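Kelch domain-containing protein (Colletotrichum graminicola M1.001, PDB 5C86) probably oxidises alcohols at a mononuclear copper site, as a fungal member of the AA5 family that includes galactose oxidase and glyoxal oxidase. Local coordinates at residues Met169-Phe174 against Thr246-Thr251; Trp200-Thr203 against Gly207-Thr210; Leu339-Ala344 against Gly365-Pro370; Gly352-Gly355 against Glu360-Phe363; Ser389-Ala394 against Pro400-Met405. All coordinates share one frame; numbering follows the deposited sequence.

Interaction 1 (Met169-Phe174 against Thr246-Thr251)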
# COMPACT_ATOMS: atom_id res chain seq x y z
N MET A 169 16.93 -2.22 -12.49
CA MET A 169 18.08 -1.87 -11.66
C MET A 169 19.38 -2.43 -12.28
O MET A 169 19.35 -3.35 -13.08
CB MET A 169 17.95 -2.52 -10.29
CG MET A 169 16.67 -2.13 -9.59
SD MET A 169 16.97 -1.71 -7.90
CE MET A 169 18.26 -2.80 -7.30
N GLN A 170 20.49 -1.90 -11.79
CA GLN A 170 21.80 -2.26 -12.34
C GLN A 170 22.24 -3.67 -11.94
O GLN A 170 22.91 -4.31 -12.71
CB GLN A 170 22.85 -1.22 -11.88
CG GLN A 170 22.83 0.15 -12.53
CD GLN A 170 24.06 1.01 -12.21
OE1 GLN A 170 25.12 0.51 -11.83
NE2 GLN A 170 23.93 2.32 -12.36
N ARG A 171 21.84 -4.16 -10.78
CA ARG A 171 22.39 -5.36 -10.16
C ARG A 171 21.28 -6.19 -9.52
O ARG A 171 20.22 -5.67 -9.12
CB ARG A 171 23.32 -4.99 -8.97
CG ARG A 171 24.43 -4.00 -9.29
CD ARG A 171 25.07 -3.52 -7.98
NE ARG A 171 25.99 -2.39 -8.05
CZ ARG A 171 25.66 -1.10 -8.17
NH1 ARG A 171 24.40 -0.64 -8.27
NH2 ARG A 171 26.66 -0.22 -8.19
N GLY A 172 21.63 -7.45 -9.29
CA GLY A 172 20.92 -8.32 -8.37
C GLY A 172 19.74 -9.03 -9.02
O GLY A 172 19.43 -8.87 -10.21
N MET A 173 19.11 -9.83 -8.18
CA MET A 173 17.92 -10.62 -8.53
C MET A 173 16.72 -9.76 -8.77
O MET A 173 16.58 -8.67 -8.22
CB MET A 173 17.56 -11.58 -7.38
CG MET A 173 18.69 -12.51 -7.12
SD MET A 173 18.71 -12.98 -5.39
CE MET A 173 16.97 -13.33 -5.01
N PHE A 174 15.84 -10.26 -9.62
CA PHE A 174 14.55 -9.64 -9.93
C PHE A 174 14.70 -8.12 -10.13
O PHE A 174 13.94 -7.34 -9.51
CB PHE A 174 13.54 -9.94 -8.82
CG PHE A 174 13.49 -11.42 -8.44
CD1 PHE A 174 13.38 -12.39 -9.41
CD2 PHE A 174 13.59 -11.79 -7.13
CE1 PHE A 174 13.36 -13.75 -9.03
CE2 PHE A 174 13.50 -13.12 -6.75
CZ PHE A 174 13.39 -14.08 -7.70
N THR A 246 19.37 -8.76 -2.64
CA THR A 246 20.06 -9.30 -1.48
C THR A 246 21.52 -8.99 -1.59
O THR A 246 22.04 -8.59 -2.65
CB THR A 246 19.93 -10.84 -1.36
OG1 THR A 246 20.55 -11.45 -2.49
CG2 THR A 246 18.51 -11.28 -1.25
N GLY A 247 22.15 -9.17 -0.49
CA GLY A 247 23.62 -9.13 -0.45
C GLY A 247 24.28 -7.82 -0.08
O GLY A 247 25.50 -7.79 0.14
N TYR A 248 23.52 -6.75 0.00
CA TYR A 248 24.04 -5.45 0.38
C TYR A 248 23.40 -4.96 1.65
O TYR A 248 22.33 -5.38 2.03
CB TYR A 248 23.67 -4.46 -0.70
CG TYR A 248 24.33 -4.71 -2.02
CD1 TYR A 248 25.60 -4.19 -2.27
CD2 TYR A 248 23.76 -5.50 -2.95
CE1 TYR A 248 26.24 -4.43 -3.48
CE2 TYR A 248 24.36 -5.74 -4.18
CZ TYR A 248 25.61 -5.22 -4.40
OH TYR A 248 26.21 -5.47 -5.60
N ASP A 249 24.04 -3.96 2.24
CA ASP A 249 23.44 -3.26 3.40
C ASP A 249 22.38 -2.32 2.85
O ASP A 249 22.65 -1.64 1.86
CB ASP A 249 24.45 -2.44 4.21
CG ASP A 249 25.31 -3.32 5.09
OD1 ASP A 249 24.78 -4.20 5.82
OD2 ASP A 249 26.51 -3.11 5.08
N SER A 250 21.20 -2.34 3.45
CA SER A 250 20.18 -1.37 3.08
C SER A 250 20.67 0.01 3.55
O SER A 250 21.61 0.17 4.31
CB SER A 250 18.90 -1.73 3.77
OG SER A 250 19.00 -1.72 5.19
N THR A 251 19.95 1.02 3.10
CA THR A 251 20.23 2.40 3.54
C THR A 251 19.15 2.98 4.42
O THR A 251 18.07 2.39 4.59
CB THR A 251 20.37 3.36 2.36
OG1 THR A 251 19.07 3.75 1.86
CG2 THR A 251 21.22 2.82 1.30
O HOH W 1 20.35 -10.12 -5.36
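Arg-171 and Tyr-248 each hold CG beside their own backbone N and opposite their carbonyl carbon (chi1 -53° and -66°), and with both CB atoms pointing across the gap the two side chains converge. The arginine then runs extended from CG to NE, which carries its CD to 3.3 Å from OH of Tyr-248. The CZ of the same ring follows at 4.0 Å from Arg-171 CD. The two side chains cross at about a right angle, and guanidinium and phenol planes stand 72° apart. What meets the hydroxyl is a methylene.

The segments belong to two loops of the Kelch-type beta-propeller: residues 169-174 lie in the connection from strand 155-158 of one blade to strand 181-183 of the next, and residues 246-251 link strands 235-239 and 254-258 within the following blade. The first loop comes near the copper site, which holds no metal in this apo model. The side chain of Met-173 is about 7 Å from that of the copper ligand Tyr-120, and Phe-174 meets Tyr-120 edge-to-face.

Between the loops a single water accepts from both backbones, 3.1 Å from Met-173 N and 3.2 Å from Thr-246 N. Met-173 SD lies 3.8 Å from Thr-246 OG1, a loose approach that is doubtful because Met-173 has a second conformer.

Interaction 2 (Trp200-Thr203 against Gly207-Thr210)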
# COMPACT_ATOMS: atom_id res chain seq x y z
N TRP A 200 8.53 8.20 -16.37
CA TRP A 200 7.13 8.28 -16.60
C TRP A 200 6.65 7.28 -17.61
O TRP A 200 7.36 7.05 -18.57
CB TRP A 200 6.79 9.68 -17.14
CG TRP A 200 6.88 10.76 -16.20
CD1 TRP A 200 7.85 11.70 -16.10
CD2 TRP A 200 5.92 11.06 -15.15
NE1 TRP A 200 7.56 12.59 -15.10
CE2 TRP A 200 6.38 12.20 -14.51
CE3 TRP A 200 4.73 10.48 -14.73
CZ2 TRP A 200 5.73 12.75 -13.40
CZ3 TRP A 200 4.06 11.08 -13.63
CH2 TRP A 200 4.58 12.19 -13.02
N TYR A 201 5.48 6.68 -17.37
CA TYR A 201 4.77 5.82 -18.28
C TYR A 201 3.41 6.41 -18.53
O TYR A 201 2.79 7.04 -17.63
CB TYR A 201 4.60 4.42 -17.77
CG TYR A 201 5.90 3.65 -17.69
CD1 TYR A 201 6.32 2.91 -18.78
CD2 TYR A 201 6.72 3.66 -16.56
CE1 TYR A 201 7.52 2.20 -18.74
CE2 TYR A 201 7.91 2.96 -16.53
CZ TYR A 201 8.32 2.24 -17.63
OH TYR A 201 9.50 1.49 -17.65
N ASP A 202 2.93 6.29 -19.78
CA ASP A 202 1.60 6.69 -20.17
C ASP A 202 0.92 5.43 -20.55
O ASP A 202 1.46 4.63 -21.33
CB ASP A 202 1.68 7.66 -21.35
CG ASP A 202 0.31 8.19 -21.82
OD1 ASP A 202 -0.75 7.75 -21.39
OD2 ASP A 202 0.35 9.09 -22.68
N THR A 203 -0.23 5.18 -19.96
CA THR A 203 -0.94 3.98 -20.11
C THR A 203 -2.05 4.08 -21.16
O THR A 203 -2.81 3.11 -21.29
CB THR A 203 -1.57 3.48 -18.78
OG1 THR A 203 -2.56 4.43 -18.36
CG2 THR A 203 -0.43 3.31 -17.70
N GLY A 207 0.81 3.45 -25.44
CA GLY A 207 1.75 3.72 -24.37
C GLY A 207 2.88 4.60 -24.75
O GLY A 207 3.19 4.86 -25.93
N SER A 208 3.57 5.06 -23.73
CA SER A 208 4.73 5.84 -23.94
C SER A 208 5.51 5.87 -22.63
O SER A 208 4.97 5.43 -21.57
CB SER A 208 4.32 7.23 -24.43
OG SER A 208 4.12 8.11 -23.35
N ASN A 209 6.76 6.30 -22.71
CA ASN A 209 7.63 6.43 -21.55
C ASN A 209 8.62 7.46 -21.77
O ASN A 209 8.98 7.74 -22.93
CB ASN A 209 8.30 5.09 -21.19
CG ASN A 209 9.43 4.70 -22.17
OD1 ASN A 209 10.60 4.98 -21.95
ND2 ASN A 209 9.05 4.08 -23.25
N THR A 210 9.05 8.13 -20.72
CA THR A 210 10.06 9.16 -20.79
C THR A 210 10.74 9.30 -19.44
O THR A 210 10.07 9.14 -18.42
CB THR A 210 9.49 10.49 -21.34
OG1 THR A 210 10.54 11.26 -21.90
CG2 THR A 210 8.68 11.31 -20.31
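The shortest polar bond here runs from Trp-200 N to Thr-210 O, 2.7 Å, with an angle of 150° at hydrogen. It belongs to the hairpin of strands 197-202 and 208-214, the last two strands of a four-stranded antiparallel blade of the propeller; strand 208-214 forms one edge of that sheet. Segment axes only 15° from exactly antiparallel fit this assignment.

Thr-210 N returns a bond to Trp-200 O at 2.9 Å, closing a hydrogen-bonded pair. Toward the turn a second such pair forms, in which Asp-202 N reaches Ser-208 O at 2.8 Å while Ser-208 N reaches Asp-202 O over a longer 3.2 Å. The first of these is the straighter at hydrogen (166°). Ser-208 OG also lies 3.2 Å from Asp-202 CB, a contact made doubtful by a second conformer of the serine.

Between the two lies the non-hydrogen-bonded pair Tyr-201 and Asn-209, whose side chains project from one face, side by side and pointing the same way. Asn-209 CB approaches Tyr-201 CD1 at 3.8 Å, and the polar ends go on to the loop that links strand 155-158 of the preceding blade to strand 181-183, Tyr-201 OH to Pro-163 O and Asn-209 ND2 to Gly-161 O. The indole of Trp-200 leaves by the other face, where NE1 bonds to Gln-264 O. The root of that side chain stays at the hairpin: Trp-200 CB rests 4.0 Å from Thr-210 CG2.

Interaction 3 (Leu339-Ala344 against Gly365-Pro370)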
# COMPACT_ATOMS: atom_id res chain seq x y z
N LEU A 339 -0.29 -2.21 7.39
CA LEU A 339 -1.43 -1.68 6.72
C LEU A 339 -2.23 -0.78 7.67
O LEU A 339 -2.49 -1.12 8.83
CB LEU A 339 -2.31 -2.79 6.19
CG LEU A 339 -3.20 -2.38 5.02
CD1 LEU A 339 -2.41 -2.25 3.75
CD2 LEU A 339 -4.33 -3.34 4.87
N LEU A 340 -2.67 0.38 7.16
CA LEU A 340 -3.57 1.25 7.94
C LEU A 340 -4.95 0.65 8.04
O LEU A 340 -5.51 0.25 7.04
CB LEU A 340 -3.73 2.62 7.27
CG LEU A 340 -4.56 3.64 8.02
CD1 LEU A 340 -3.89 3.97 9.30
CD2 LEU A 340 -4.75 4.88 7.16
N MET A 341 -5.52 0.68 9.25
CA MET A 341 -6.90 0.24 9.53
C MET A 341 -7.88 1.46 9.61
O MET A 341 -7.45 2.56 9.93
CB MET A 341 -6.86 -0.51 10.86
CG MET A 341 -5.88 -1.69 10.90
SD MET A 341 -6.10 -2.89 9.59
CE MET A 341 -7.61 -3.67 10.01
N ALA A 342 -9.16 1.18 9.52
CA ALA A 342 -10.15 2.28 9.59
C ALA A 342 -10.19 2.89 10.98
O ALA A 342 -10.57 4.04 11.16
CB ALA A 342 -11.51 1.73 9.16
N ASP A 343 -9.73 2.17 12.01
CA ASP A 343 -9.66 2.75 13.36
C ASP A 343 -8.42 3.58 13.57
O ASP A 343 -8.13 4.02 14.68
CB ASP A 343 -9.90 1.75 14.49
CG ASP A 343 -8.78 0.79 14.65
OD1 ASP A 343 -7.87 0.80 13.84
OD2 ASP A 343 -8.79 -0.03 15.60
N ALA A 344 -7.60 3.75 12.51
CA ALA A 344 -6.39 4.58 12.55
C ALA A 344 -5.19 3.96 13.29
O ALA A 344 -4.18 4.62 13.46
CB ALA A 344 -6.71 6.01 13.05
N GLY A 365 1.03 -10.90 14.33
CA GLY A 365 1.29 -9.49 14.26
C GLY A 365 0.51 -8.79 15.32
O GLY A 365 -0.03 -9.44 16.21
N GLN A 366 0.55 -7.47 15.30
CA GLN A 366 -0.12 -6.66 16.32
C GLN A 366 -0.56 -5.37 15.60
O GLN A 366 0.05 -5.02 14.55
CB GLN A 366 0.80 -6.25 17.45
CG GLN A 366 1.38 -7.36 18.31
CD GLN A 366 2.53 -6.88 19.19
OE1 GLN A 366 3.70 -6.76 18.77
NE2 GLN A 366 2.21 -6.61 20.44
N PHE A 367 -1.43 -4.62 16.25
CA PHE A 367 -1.84 -3.32 15.78
C PHE A 367 -1.20 -2.30 16.61
O PHE A 367 -1.22 -2.34 17.86
CB PHE A 367 -3.38 -3.25 15.84
CG PHE A 367 -4.05 -4.16 14.90
CD1 PHE A 367 -4.31 -3.85 13.51
CD2 PHE A 367 -4.42 -5.45 15.30
CE1 PHE A 367 -4.90 -4.68 12.70
CE2 PHE A 367 -5.04 -6.33 14.40
CZ PHE A 367 -5.31 -5.96 13.10
N TRP A 368 -0.54 -1.35 15.98
CA TRP A 368 0.10 -0.26 16.67
C TRP A 368 -0.85 0.96 16.69
O TRP A 368 -1.37 1.36 15.65
CB TRP A 368 1.40 0.19 16.01
CG TRP A 368 2.12 1.28 16.67
CD1 TRP A 368 2.72 1.28 17.94
CD2 TRP A 368 2.41 2.57 16.12
NE1 TRP A 368 3.25 2.46 18.20
CE2 TRP A 368 3.11 3.30 17.09
CE3 TRP A 368 2.06 3.21 14.89
CZ2 TRP A 368 3.57 4.59 16.86
CZ3 TRP A 368 2.53 4.45 14.68
CH2 TRP A 368 3.20 5.19 15.66
N SER A 369 -1.07 1.49 17.87
CA SER A 369 -1.86 2.69 18.05
C SER A 369 -0.91 3.85 18.06
O SER A 369 -0.05 4.03 18.98
CB SER A 369 -2.66 2.67 19.38
OG SER A 369 -3.67 1.75 19.37
N PRO A 370 -1.03 4.78 17.06
CA PRO A 370 -0.15 5.90 17.06
C PRO A 370 -0.37 6.95 18.18
O PRO A 370 -1.43 6.92 18.82
CB PRO A 370 -0.37 6.56 15.64
CG PRO A 370 -0.98 5.49 14.85
CD PRO A 370 -1.84 4.72 15.82
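Met-341 folds its side chain against Phe-367, with CG touching CE1 of the ring at 3.6 Å and CD1 of that ring at 3.7 Å. Bends at chi2 (-55°) and chi3 (-70°) turn the methionine across the ring's rim instead of letting it run on past. Its SD stands 5.1 Å from the centroid of the Phe-367 ring and 80° off the normal, which makes this a Met-aromatic contact at the edge.

Phe-367 lies on strand 364-369 and Met-341 just after strand 336-340, in the propeller blade that joins strand 5-11 from the N-terminus to strands 336-340, 346-350 and 364-369 from the far end of the domain, the ring closure familiar in beta-propellers. Strand 346-350 lies between the strands concerned, so side chains rather than backbone pairing make the contact. Met-341 also opens a type I turn, closed by Ala-344 N to Met-341 O at 2.8 Å. At the end of the turn, Ala-344 O meets Pro-370 CD at 3.3 Å, and it accepts a hydrogen bond from Tyr-372 OH.

The contact across the two segments is thus apolar and sulfur-aromatic, and the polar need of the carbonyl brushed by the proline is met by Tyr-372.

Interaction 4 (Gly352-Gly355 against Glu360-Phe363)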
# COMPACT_ATOMS: atom_id res chain seq x y z
N GLY A 352 8.59 -14.44 6.79
CA GLY A 352 8.96 -15.86 6.62
C GLY A 352 8.22 -16.47 5.46
O GLY A 352 8.35 -16.03 4.30
N LEU A 353 7.47 -17.54 5.75
CA LEU A 353 6.87 -18.41 4.78
C LEU A 353 8.01 -19.23 4.14
O LEU A 353 8.35 -19.07 2.99
CB LEU A 353 5.99 -17.72 3.66
CG LEU A 353 4.96 -18.65 3.00
CD1 LEU A 353 3.77 -19.00 3.91
CD2 LEU A 353 4.42 -18.12 1.69
N CYS A 354 8.58 -20.12 4.93
CA CYS A 354 9.77 -20.82 4.48
C CYS A 354 9.87 -22.24 4.98
O CYS A 354 10.98 -22.75 5.14
CB CYS A 354 10.97 -20.01 4.91
SG CYS A 354 10.85 -19.25 6.53
N GLY A 355 8.73 -22.85 5.20
CA GLY A 355 8.62 -24.34 5.38
C GLY A 355 7.93 -24.72 6.66
O GLY A 355 7.77 -23.95 7.53
N GLU A 360 11.81 -18.98 11.08
CA GLU A 360 11.56 -17.64 10.50
C GLU A 360 10.08 -17.39 10.19
O GLU A 360 9.77 -16.27 9.80
CB GLU A 360 12.44 -17.41 9.26
CG GLU A 360 13.88 -17.20 9.68
CD GLU A 360 14.62 -18.51 9.98
OE1 GLU A 360 14.28 -19.53 9.33
OE2 GLU A 360 15.54 -18.49 10.84
N ASN A 361 9.18 -18.37 10.26
CA ASN A 361 7.78 -18.12 10.01
C ASN A 361 7.17 -17.37 11.18
O ASN A 361 7.29 -17.76 12.37
CB ASN A 361 7.00 -19.40 9.94
CG ASN A 361 7.19 -20.14 8.71
OD1 ASN A 361 7.44 -19.62 7.59
ND2 ASN A 361 6.96 -21.45 8.85
N HIS A 362 6.55 -16.23 10.87
CA HIS A 362 5.83 -15.49 11.90
C HIS A 362 4.37 -15.37 11.52
O HIS A 362 3.99 -14.63 10.58
CB HIS A 362 6.51 -14.14 12.05
CG HIS A 362 7.95 -14.25 12.40
ND1 HIS A 362 8.37 -14.91 13.54
CD2 HIS A 362 9.08 -13.86 11.75
CE1 HIS A 362 9.69 -14.92 13.58
NE2 HIS A 362 10.14 -14.27 12.52
N PHE A 363 3.50 -16.12 12.21
CA PHE A 363 2.06 -16.16 11.85
C PHE A 363 1.31 -14.97 12.49
O PHE A 363 0.14 -14.85 12.39
CB PHE A 363 1.39 -17.50 12.24
CG PHE A 363 1.90 -18.71 11.48
CD1 PHE A 363 3.09 -19.32 11.90
CD2 PHE A 363 1.21 -19.22 10.41
CE1 PHE A 363 3.56 -20.44 11.20
CE2 PHE A 363 1.67 -20.32 9.72
CZ PHE A 363 2.86 -20.90 10.15
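OD1 of Asn-361 takes two backbone N-H groups of the neighbouring loop arm. Cys-354 N is the sounder donor, 2.9 Å from Asn-361 OD1, with an angle of 149° at hydrogen, and it lies in the carbonyl plane on a lone pair. Leu-353 N is as near, 2.8 Å from Asn-361 OD1, but its bond is bent to 126° and therefore weak. The other end of the amide is used as well: Asn-361 ND2 donates to Gly-355 O at 2.9 Å, tilted 17° from the amide plane. One carboxamide thus spans three successive residues, and bonds at both ends fix its flip.

Around this first shell the backbones close up. Gly-352 CA comes 3.3 Å from Glu-360 O in a CA-H...O contact, and the CA atoms of Gly-352 and Asn-361 are 4.2 Å apart, an approach made possible by the lack of a side chain at Gly-352. Cys-354, which forms a disulfide with Cys-358, closes a small loop within the connection between strands 346-350 and 364-369 of the closing propeller blade. On the other arm, His-362 NE2 bonds to Asp-305.

Further out lies the copper site. Gly-352 O accepts from ND1 of His-335, a copper ligand, and the side chain of Leu-353 is about 4 Å from that of His-335. Asn-361 stands behind this second-shell carbonyl: its amide, bonded at both ends, would be expected to restrain the peptide whose carbonyl accepts from His-335 ND1, mainly through the sounder bond from Cys-354 N.

Interaction 5 (Ser389-Ala394 against Pro400-Met405)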
# COMPACT_ATOMS: atom_id res chain seq x y z
N SER A 389 -22.71 11.31 10.18
CA SER A 389 -23.26 11.03 8.85
C SER A 389 -22.31 11.47 7.71
O SER A 389 -21.46 12.32 7.93
CB SER A 389 -24.66 11.67 8.72
OG SER A 389 -24.61 13.06 8.71
N LEU A 390 -22.46 10.87 6.54
CA LEU A 390 -21.96 11.45 5.28
C LEU A 390 -23.18 11.67 4.41
O LEU A 390 -24.14 10.86 4.38
CB LEU A 390 -21.03 10.52 4.55
CG LEU A 390 -19.77 10.12 5.25
CD1 LEU A 390 -18.92 9.26 4.36
CD2 LEU A 390 -18.94 11.35 5.69
N SER A 391 -23.13 12.74 3.61
CA SER A 391 -24.20 13.02 2.68
C SER A 391 -24.23 12.11 1.51
O SER A 391 -25.27 12.06 0.78
CB SER A 391 -24.11 14.45 2.14
OG SER A 391 -22.87 14.65 1.52
N ASP A 392 -23.15 11.44 1.19
CA ASP A 392 -23.09 10.53 0.07
C ASP A 392 -21.93 9.63 0.25
O ASP A 392 -20.93 10.02 0.88
CB ASP A 392 -22.87 11.25 -1.25
CG ASP A 392 -24.12 11.71 -1.88
OD1 ASP A 392 -25.04 10.86 -2.18
OD2 ASP A 392 -24.25 12.94 -2.05
N THR A 393 -22.05 8.42 -0.23
CA THR A 393 -20.95 7.44 -0.17
C THR A 393 -20.40 7.03 -1.48
O THR A 393 -19.48 6.20 -1.52
CB THR A 393 -21.31 6.16 0.57
OG1 THR A 393 -22.40 5.54 -0.13
CG2 THR A 393 -21.60 6.42 1.96
N ALA A 394 -20.83 7.62 -2.54
CA ALA A 394 -20.23 7.38 -3.85
C ALA A 394 -20.33 8.71 -4.56
O ALA A 394 -21.45 9.23 -4.74
CB ALA A 394 -20.96 6.30 -4.61
N PRO A 400 -19.09 17.38 -3.81
CA PRO A 400 -19.09 17.67 -2.41
C PRO A 400 -19.54 16.48 -1.57
O PRO A 400 -20.33 15.67 -2.02
CB PRO A 400 -20.13 18.82 -2.30
CG PRO A 400 -21.15 18.45 -3.34
CD PRO A 400 -20.32 17.89 -4.48
N ILE A 401 -19.04 16.44 -0.32
CA ILE A 401 -19.48 15.52 0.70
C ILE A 401 -19.65 16.37 1.97
O ILE A 401 -18.71 17.06 2.40
CB ILE A 401 -18.46 14.46 1.02
CG1 ILE A 401 -18.22 13.59 -0.20
CG2 ILE A 401 -18.95 13.51 2.12
CD1 ILE A 401 -17.07 12.59 0.07
N THR A 402 -20.83 16.33 2.57
CA THR A 402 -21.03 16.93 3.85
C THR A 402 -20.86 15.84 4.94
O THR A 402 -21.54 14.79 4.87
CB THR A 402 -22.41 17.60 3.97
OG1 THR A 402 -22.49 18.65 2.99
CG2 THR A 402 -22.60 18.23 5.33
N ILE A 403 -20.01 16.13 5.91
CA ILE A 403 -19.62 15.24 6.98
C ILE A 403 -20.28 15.82 8.22
O ILE A 403 -19.97 16.96 8.55
CB ILE A 403 -18.11 15.22 7.15
CG1 ILE A 403 -17.41 14.83 5.84
CG2 ILE A 403 -17.73 14.29 8.34
CD1 ILE A 403 -16.09 15.48 5.61
N THR A 404 -21.09 15.05 8.91
CA THR A 404 -21.69 15.61 10.18
C THR A 404 -21.03 14.88 11.35
O THR A 404 -21.09 13.67 11.41
CB THR A 404 -23.17 15.35 10.19
OG1 THR A 404 -23.75 15.98 9.03
CG2 THR A 404 -23.79 15.93 11.43
N MET A 405 -20.40 15.64 12.21
CA MET A 405 -19.70 15.19 13.41
C MET A 405 -20.67 15.13 14.55
O MET A 405 -21.57 15.97 14.67
CB MET A 405 -18.53 16.08 13.74
CG MET A 405 -17.54 16.27 12.57
SD MET A 405 -16.90 14.69 11.93
CE MET A 405 -16.06 14.12 13.41
O HOH W 2 -23.77 14.67 6.55
O HOH W 3 -22.94 14.85 -1.03
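Ser-389, Ser-391 and Thr-404 lose the most surface where strand 387-390 runs antiparallel to strand 400-405 in the C-terminal early-set domain, an immunoglobulin-like beta-sandwich. Ser-389 and Thr-404 form a hydrogen-bonded pair: Thr-404 N reaches Ser-389 O at 2.9 Å, almost straight at 171°, and Ser-389 N reaches Thr-404 O at 3.1 Å. Their hydroxyls project from the same face beside a water that also donates to Thr-402 O, although Ser-389 is modelled in two conformers, so the part its OG plays is doubtful. Thr-404 OG1 has a further partner in Ser-444 OG on the neighbouring strand 444-448.

On the reverse face lies the apolar side of the pairing. Leu-390 and Ile-403 run side by side, pointing the same way, with Leu-390 CD2 3.8 Å from Ile-403 CG1; both lean on Leu-463 of strand 459-466.

At Ser-391 the chain turns out of the strand. Its N still bonds to Thr-402 O at 2.9 Å, but the return bond uses a side chain: a chi1 of 58° swings OG back over its own backbone, toward Thr-402 N, from which it accepts at 2.8 Å with an angle of 166°. The serine thus stands in for a strand carbonyl, and the pairing extends one step past the end of strand 387-390. The same Ser-391 OG donates to a water 2.6 Å away, and that water in turn donates to Pro-400 O at 2.9 Å.

Overall arrangement
Interaction 3 is the buried contact and interaction 1 the surface one; interactions 2, 4 and 5 are partly buried. Their chemistry follows place: sulfur and ring edge inside, a methylene, a hydroxyl and a bridging water between exposed loops, and backbone ladders in the strand pairings 2 and 5, one in a propeller blade, the other in the early-set domain. In 4 a side-chain amide replaces strand pairing by gripping loop backbone groups. Interactions 3 and 4 share the closing blade, with 4 nested in the chain loop that 3 closes. Interactions 1 and 4 approach the copper site through separate loops, whereas 2, 3 and 5 lie away from it.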